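Local coordinates for protein nucleoporin nup120 (Schizosaccharomyces pombe, PDB 4GQ2) that serves as a structural constituent of the nuclear pore complex, whose nucleoporins also act as docking partners for nuclear transport factors, at residues A[235-249]-A[252-265]. Sequence-based numbering, arbitrary orientation.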
loop_
_atom_site.group_PDB
_atom_site.type_symbol
_atom_site.label_atom_id
_atom_site.label_comp_id
_atom_site.label_asym_id
_atom_site.label_seq_id
_atom_site.Cartn_x
_atom_site.Cartn_y
_atom_site.Cartn_z
ATOM N N PRO A 235 49.868 -9.368 -26.191
ATOM C CA PRO A 235 49.554 -7.934 -26.233
ATOM C C PRO A 235 48.342 -7.578 -27.101
ATOM O O PRO A 235 47.736 -6.523 -26.900
ATOM C CB PRO A 235 50.833 -7.310 -26.800
ATOM C CG PRO A 235 51.906 -8.288 -26.465
ATOM C CD PRO A 235 51.250 -9.629 -26.633
ATOM N N ASN A 236 47.984 -8.449 -28.041
ATOM C CA ASN A 236 46.812 -8.212 -28.884
ATOM C C ASN A 236 45.478 -8.708 -28.280
ATOM O O ASN A 236 44.416 -8.543 -28.898
ATOM C CB ASN A 236 47.036 -8.754 -30.307
ATOM C CG ASN A 236 47.211 -10.262 -30.346
ATOM O OD1 ASN A 236 48.006 -10.832 -29.594
ATOM N ND2 ASN A 236 46.472 -10.918 -31.236
ATOM N N THR A 237 45.544 -9.299 -27.080
ATOM C CA THR A 237 44.357 -9.734 -26.338
ATOM C C THR A 237 43.330 -8.604 -26.243
ATOM O O THR A 237 43.654 -7.492 -25.816
ATOM C CB THR A 237 44.708 -10.177 -24.903
ATOM O OG1 THR A 237 45.805 -11.095 -24.931
ATOM C CG2 THR A 237 43.509 -10.847 -24.231
ATOM N N ILE A 238 42.096 -8.894 -26.649
ATOM C CA ILE A 238 41.025 -7.903 -26.622
ATOM C C ILE A 238 40.572 -7.695 -25.181
ATOM O O ILE A 238 40.218 -8.652 -24.486
ATOM C CB ILE A 238 39.825 -8.317 -27.509
ATOM C CG1 ILE A 238 40.287 -8.760 -28.911
ATOM C CG2 ILE A 238 38.783 -7.199 -27.582
ATOM C CD1 ILE A 238 40.877 -7.665 -29.775
ATOM N N ILE A 239 40.611 -6.445 -24.733
ATOM C CA ILE A 239 40.166 -6.102 -23.380
ATOM C C ILE A 239 38.866 -5.295 -23.387
ATOM O O ILE A 239 38.310 -5.003 -22.331
ATOM C CB ILE A 239 41.258 -5.370 -22.571
ATOM C CG1 ILE A 239 41.664 -4.063 -23.259
ATOM C CG2 ILE A 239 42.454 -6.289 -22.354
ATOM C CD1 ILE A 239 42.267 -3.037 -22.322
ATOM N N SER A 240 38.398 -4.947 -24.585
ATOM C CA SER A 240 37.143 -4.223 -24.781
ATOM C C SER A 240 36.836 -4.141 -26.277
ATOM O O SER A 240 37.693 -3.741 -27.066
ATOM C CB SER A 240 37.240 -2.811 -24.187
ATOM O OG SER A 240 35.972 -2.320 -23.794
ATOM N N MET A 241 35.624 -4.529 -26.668
ATOM C CA MET A 241 35.206 -4.419 -28.071
ATOM C C MET A 241 33.726 -4.083 -28.247
ATOM O O MET A 241 32.880 -4.546 -27.477
ATOM C CB MET A 241 35.575 -5.676 -28.876
ATOM C CG MET A 241 35.024 -6.990 -28.343
ATOM S SD MET A 241 35.177 -8.313 -29.562
ATOM C CE MET A 241 34.580 -9.721 -28.635
ATOM N N ILE A 242 33.437 -3.273 -29.265
ATOM C CA ILE A 242 32.068 -2.865 -29.594
ATOM C C ILE A 242 31.787 -2.926 -31.097
ATOM O O ILE A 242 32.649 -2.622 -31.922
ATOM C CB ILE A 242 31.718 -1.452 -29.060
ATOM C CG1 ILE A 242 32.810 -0.438 -29.424
ATOM C CG2 ILE A 242 31.483 -1.485 -27.555
ATOM C CD1 ILE A 242 32.364 1.009 -29.351
ATOM N N PHE A 243 30.566 -3.325 -31.431
ATOM C CA PHE A 243 30.111 -3.424 -32.806
ATOM C C PHE A 243 29.340 -2.166 -33.194
ATOM O O PHE A 243 28.510 -1.684 -32.427
ATOM C CB PHE A 243 29.229 -4.668 -32.962
ATOM C CG PHE A 243 28.422 -4.698 -34.233
ATOM C CD1 PHE A 243 29.047 -4.795 -35.476
ATOM C CD2 PHE A 243 27.030 -4.647 -34.186
ATOM C CE1 PHE A 243 28.297 -4.840 -36.645
ATOM C CE2 PHE A 243 26.276 -4.686 -35.352
ATOM C CZ PHE A 243 26.909 -4.784 -36.583
ATOM N N LEU A 244 29.627 -1.641 -34.384
ATOM C CA LEU A 244 28.965 -0.440 -34.893
ATOM C C LEU A 244 28.251 -0.728 -36.209
ATOM O O LEU A 244 28.530 -1.726 -36.867
ATOM C CB LEU A 244 29.973 0.693 -35.098
ATOM C CG LEU A 244 31.027 1.002 -34.029
ATOM C CD1 LEU A 244 31.955 2.096 -34.528
ATOM C CD2 LEU A 244 30.402 1.405 -32.701
ATOM N N SER A 245 27.318 0.149 -36.575
ATOM C CA SER A 245 26.628 0.109 -37.872
ATOM C C SER A 245 26.013 1.493 -38.177
ATOM O O SER A 245 25.801 2.276 -37.256
ATOM C CB SER A 245 25.593 -1.029 -37.931
ATOM O OG SER A 245 25.244 -1.499 -36.639
ATOM N N THR A 246 25.728 1.818 -39.441
ATOM C CA THR A 246 25.826 0.899 -40.577
ATOM C C THR A 246 27.227 0.892 -41.203
ATOM O O THR A 246 27.381 0.830 -42.429
ATOM C CB THR A 246 24.732 1.178 -41.645
ATOM O OG1 THR A 246 23.588 1.785 -41.030
ATOM C CG2 THR A 246 24.300 -0.118 -42.343
ATOM N N TYR A 247 28.240 0.977 -40.344
ATOM C CA TYR A 247 29.587 0.569 -40.708
ATOM C C TYR A 247 29.708 -0.872 -40.253
ATOM O O TYR A 247 29.588 -1.150 -39.061
ATOM C CB TYR A 247 30.648 1.410 -39.995
ATOM C CG TYR A 247 30.359 2.889 -39.889
ATOM C CD1 TYR A 247 29.880 3.616 -40.979
ATOM C CD2 TYR A 247 30.599 3.568 -38.701
ATOM C CE1 TYR A 247 29.625 4.973 -40.879
ATOM C CE2 TYR A 247 30.355 4.927 -38.594
ATOM C CZ TYR A 247 29.866 5.623 -39.682
ATOM O OH TYR A 247 29.623 6.973 -39.572
ATOM N N ASN A 248 29.931 -1.795 -41.183
ATOM C CA ASN A 248 30.165 -3.187 -40.811
ATOM C C ASN A 248 31.524 -3.292 -40.101
ATOM O O ASN A 248 32.483 -3.862 -40.624
ATOM C CB ASN A 248 30.081 -4.098 -42.043
ATOM C CG ASN A 248 29.715 -5.532 -41.692
ATOM O OD1 ASN A 248 29.293 -5.830 -40.572
ATOM N ND2 ASN A 248 29.874 -6.430 -42.659
ATOM N N VAL A 249 31.578 -2.732 -38.896
ATOM C CA VAL A 249 32.835 -2.413 -38.222
ATOM C C VAL A 249 32.857 -2.842 -36.755
ATOM O O VAL A 249 31.859 -2.723 -36.041
ATOM C CB VAL A 249 33.124 -0.895 -38.337
ATOM C CG1 VAL A 249 33.936 -0.376 -37.158
ATOM C CG2 VAL A 249 33.806 -0.586 -39.662
ATOM N N MET A 252 37.942 -2.270 -31.294
ATOM C CA MET A 252 38.565 -3.048 -30.231
ATOM C C MET A 252 39.692 -2.278 -29.558
ATOM O O MET A 252 40.373 -1.465 -30.192
ATOM C CB MET A 252 39.102 -4.370 -30.782
ATOM C CG MET A 252 38.148 -5.089 -31.727
ATOM S SD MET A 252 38.936 -6.376 -32.715
ATOM C CE MET A 252 40.102 -5.436 -33.696
ATOM N N LEU A 253 39.867 -2.540 -28.266
ATOM C CA LEU A 253 41.009 -2.061 -27.509
ATOM C C LEU A 253 41.820 -3.255 -27.020
ATOM O O LEU A 253 41.255 -4.232 -26.511
ATOM C CB LEU A 253 40.556 -1.192 -26.335
ATOM C CG LEU A 253 41.641 -0.571 -25.451
ATOM C CD1 LEU A 253 42.670 0.207 -26.261
ATOM C CD2 LEU A 253 41.004 0.331 -24.412
ATOM N N SER A 254 43.140 -3.173 -27.183
ATOM C CA SER A 254 44.036 -4.291 -26.865
ATOM C C SER A 254 44.689 -4.158 -25.491
ATOM O O SER A 254 44.669 -3.086 -24.892
ATOM C CB SER A 254 45.113 -4.431 -27.942
ATOM O OG SER A 254 45.936 -3.279 -27.982
ATOM N N LEU A 255 45.272 -5.254 -25.006
ATOM C CA LEU A 255 45.984 -5.264 -23.729
ATOM C C LEU A 255 47.141 -4.261 -23.732
ATOM O O LEU A 255 47.477 -3.693 -22.692
ATOM C CB LEU A 255 46.485 -6.679 -23.397
ATOM C CG LEU A 255 47.096 -6.949 -22.011
ATOM C CD1 LEU A 255 46.035 -6.977 -20.915
ATOM C CD2 LEU A 255 47.886 -8.249 -22.008
ATOM N N ASP A 256 47.740 -4.045 -24.904
ATOM C CA ASP A 256 48.784 -3.030 -25.057
ATOM C C ASP A 256 48.261 -1.711 -25.658
ATOM O O ASP A 256 48.905 -1.100 -26.516
ATOM C CB ASP A 256 50.017 -3.585 -25.806
ATOM C CG ASP A 256 49.761 -3.858 -27.292
ATOM O OD1 ASP A 256 48.593 -3.856 -27.750
ATOM O OD2 ASP A 256 50.757 -4.078 -28.015
ATOM N N TYR A 257 47.093 -1.282 -25.180
ATOM C CA TYR A 257 46.549 0.064 -25.432
ATOM C C TYR A 257 46.552 0.520 -26.900
ATOM O O TYR A 257 46.933 1.650 -27.212
ATOM C CB TYR A 257 47.187 1.109 -24.493
ATOM C CG TYR A 257 48.429 0.617 -23.772
ATOM C CD1 TYR A 257 48.328 -0.078 -22.562
ATOM C CD2 TYR A 257 49.701 0.831 -24.305
ATOM C CE1 TYR A 257 49.457 -0.544 -21.907
ATOM C CE2 TYR A 257 50.835 0.364 -23.659
ATOM C CZ TYR A 257 50.707 -0.319 -22.457
ATOM O OH TYR A 257 51.831 -0.777 -21.809
ATOM N N LYS A 258 46.113 -0.369 -27.786
ATOM C CA LYS A 258 45.890 -0.031 -29.188
ATOM C C LYS A 258 44.398 0.043 -29.530
ATOM O O LYS A 258 43.646 -0.905 -29.295
ATOM C CB LYS A 258 46.580 -1.042 -30.111
ATOM C CG LYS A 258 47.951 -0.631 -30.621
ATOM C CD LYS A 258 49.073 -1.194 -29.768
ATOM C CE LYS A 258 50.415 -1.034 -30.462
ATOM N NZ LYS A 258 51.541 -1.387 -29.559
ATOM N N LEU A 259 43.980 1.173 -30.092
ATOM C CA LEU A 259 42.607 1.348 -30.558
ATOM C C LEU A 259 42.495 0.907 -32.019
ATOM O O LEU A 259 42.988 1.587 -32.921
ATOM C CB LEU A 259 42.153 2.804 -30.373
ATOM C CG LEU A 259 40.677 3.175 -30.587
ATOM C CD1 LEU A 259 39.732 2.363 -29.707
ATOM C CD2 LEU A 259 40.464 4.664 -30.357
ATOM N N LYS A 260 41.843 -0.234 -32.234
ATOM C CA LYS A 260 41.779 -0.874 -33.546
ATOM C C LYS A 260 40.375 -0.861 -34.139
ATOM O O LYS A 260 39.384 -1.063 -33.432
ATOM C CB LYS A 260 42.258 -2.327 -33.457
ATOM C CG LYS A 260 43.484 -2.539 -32.581
ATOM C CD LYS A 260 44.043 -3.946 -32.722
ATOM C CE LYS A 260 45.315 -4.090 -31.899
ATOM N NZ LYS A 260 45.999 -5.395 -32.110
ATOM N N VAL A 261 40.307 -0.634 -35.447
ATOM C CA VAL A 261 39.058 -0.746 -36.199
ATOM C C VAL A 261 39.124 -1.969 -37.111
ATOM O O VAL A 261 39.959 -2.028 -38.018
ATOM C CB VAL A 261 38.791 0.506 -37.052
ATOM C CG1 VAL A 261 37.390 0.460 -37.642
ATOM C CG2 VAL A 261 38.981 1.764 -36.223
ATOM N N LEU A 262 38.253 -2.943 -36.858
ATOM C CA LEU A 262 38.201 -4.162 -37.658
ATOM C C LEU A 262 37.062 -4.095 -38.666
ATOM O O LEU A 262 35.907 -3.869 -38.295
ATOM C CB LEU A 262 38.026 -5.388 -36.763
ATOM C CG LEU A 262 38.249 -6.746 -37.431
ATOM C CD1 LEU A 262 39.719 -7.136 -37.374
ATOM C CD2 LEU A 262 37.388 -7.813 -36.772
ATOM N N ASP A 263 37.386 -4.287 -39.941
ATOM C CA ASP A 263 36.368 -4.273 -40.983
ATOM C C ASP A 263 35.784 -5.668 -41.137
ATOM O O ASP A 263 36.458 -6.583 -41.610
ATOM C CB ASP A 263 36.942 -3.771 -42.308
ATOM C CG ASP A 263 35.884 -3.611 -43.384
ATOM O OD1 ASP A 263 34.734 -3.244 -43.062
ATOM O OD2 ASP A 263 36.206 -3.852 -44.563
ATOM N N LEU A 264 34.525 -5.813 -40.730
ATOM C CA LEU A 264 33.840 -7.106 -40.715
ATOM C C LEU A 264 33.454 -7.619 -42.104
ATOM O O LEU A 264 33.202 -8.813 -42.277
ATOM C CB LEU A 264 32.598 -7.033 -39.826
ATOM C CG LEU A 264 32.828 -6.819 -38.332
ATOM C CD1 LEU A 264 31.621 -6.128 -37.718
ATOM C CD2 LEU A 264 33.128 -8.135 -37.627
ATOM N N SER A 265 33.396 -6.723 -43.088
ATOM C CA SER A 265 33.132 -7.134 -44.466
ATOM C C SER A 265 34.295 -7.961 -45.010
ATOM O O SER A 265 34.086 -8.905 -45.771
ATOM C CB SER A 265 32.863 -5.924 -45.367
ATOM O OG SER A 265 33.970 -5.044 -45.389
#
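Ile239 N and Ser240 O both pair with the backbone of Leu253, the first giving its N-H to Leu253 O and the second accepting from Leu253 N at 2.8 Å. Two residues facing one make a classic beta bulge, where strand 238-244 turns a corner beside strand 249-254. Ile239, at this corner, has CG1 between its backbone N and carbonyl carbon (chi1 60°), which brings CD1 within 4.0 Å of Leu253 CG, while the CG2 branch meets Leu255 CD1, those two side chains lying almost perpendicular. On the face that carries Met241 and Met252, the CB of Met241 touches CG of Met252. Farther along the same side chain, Met252 SD lies 3.8 Å from Ile238 CD1, the two side chains slanting across each other. Within the type I turn from Ser254 to Tyr257, Leu255 N binds Thr237 O and Asp256 N reaches a lone pair of Pro235 O. Ser254 OG links the turn, receiving Lys258 N and giving its proton to Asp256 OD1, while Lys258 NZ meets Asp256 OD2 from above the carboxylate plane in a salt bridge and is also paired with Glu274. At the far end, Leu264 sits against the inverse gamma turn centred on Asn248, its N bound to Asn248 O; Leu264 CD1 lies near the plane of the Phe243 ring at its edge, 3.7 Å from Phe243 CD1. Nearby, Val249 and Val261 meet through their CG1 methyls at 3.6 Å. The segments thus span three successive strands of a four-stranded antiparallel blade in the beta-propeller domain. Backbone bonds fix the bulged register, apolar side chains meet across neighbouring strands, and at the turn the salt bridge probably offsets part of the Asp256 charge.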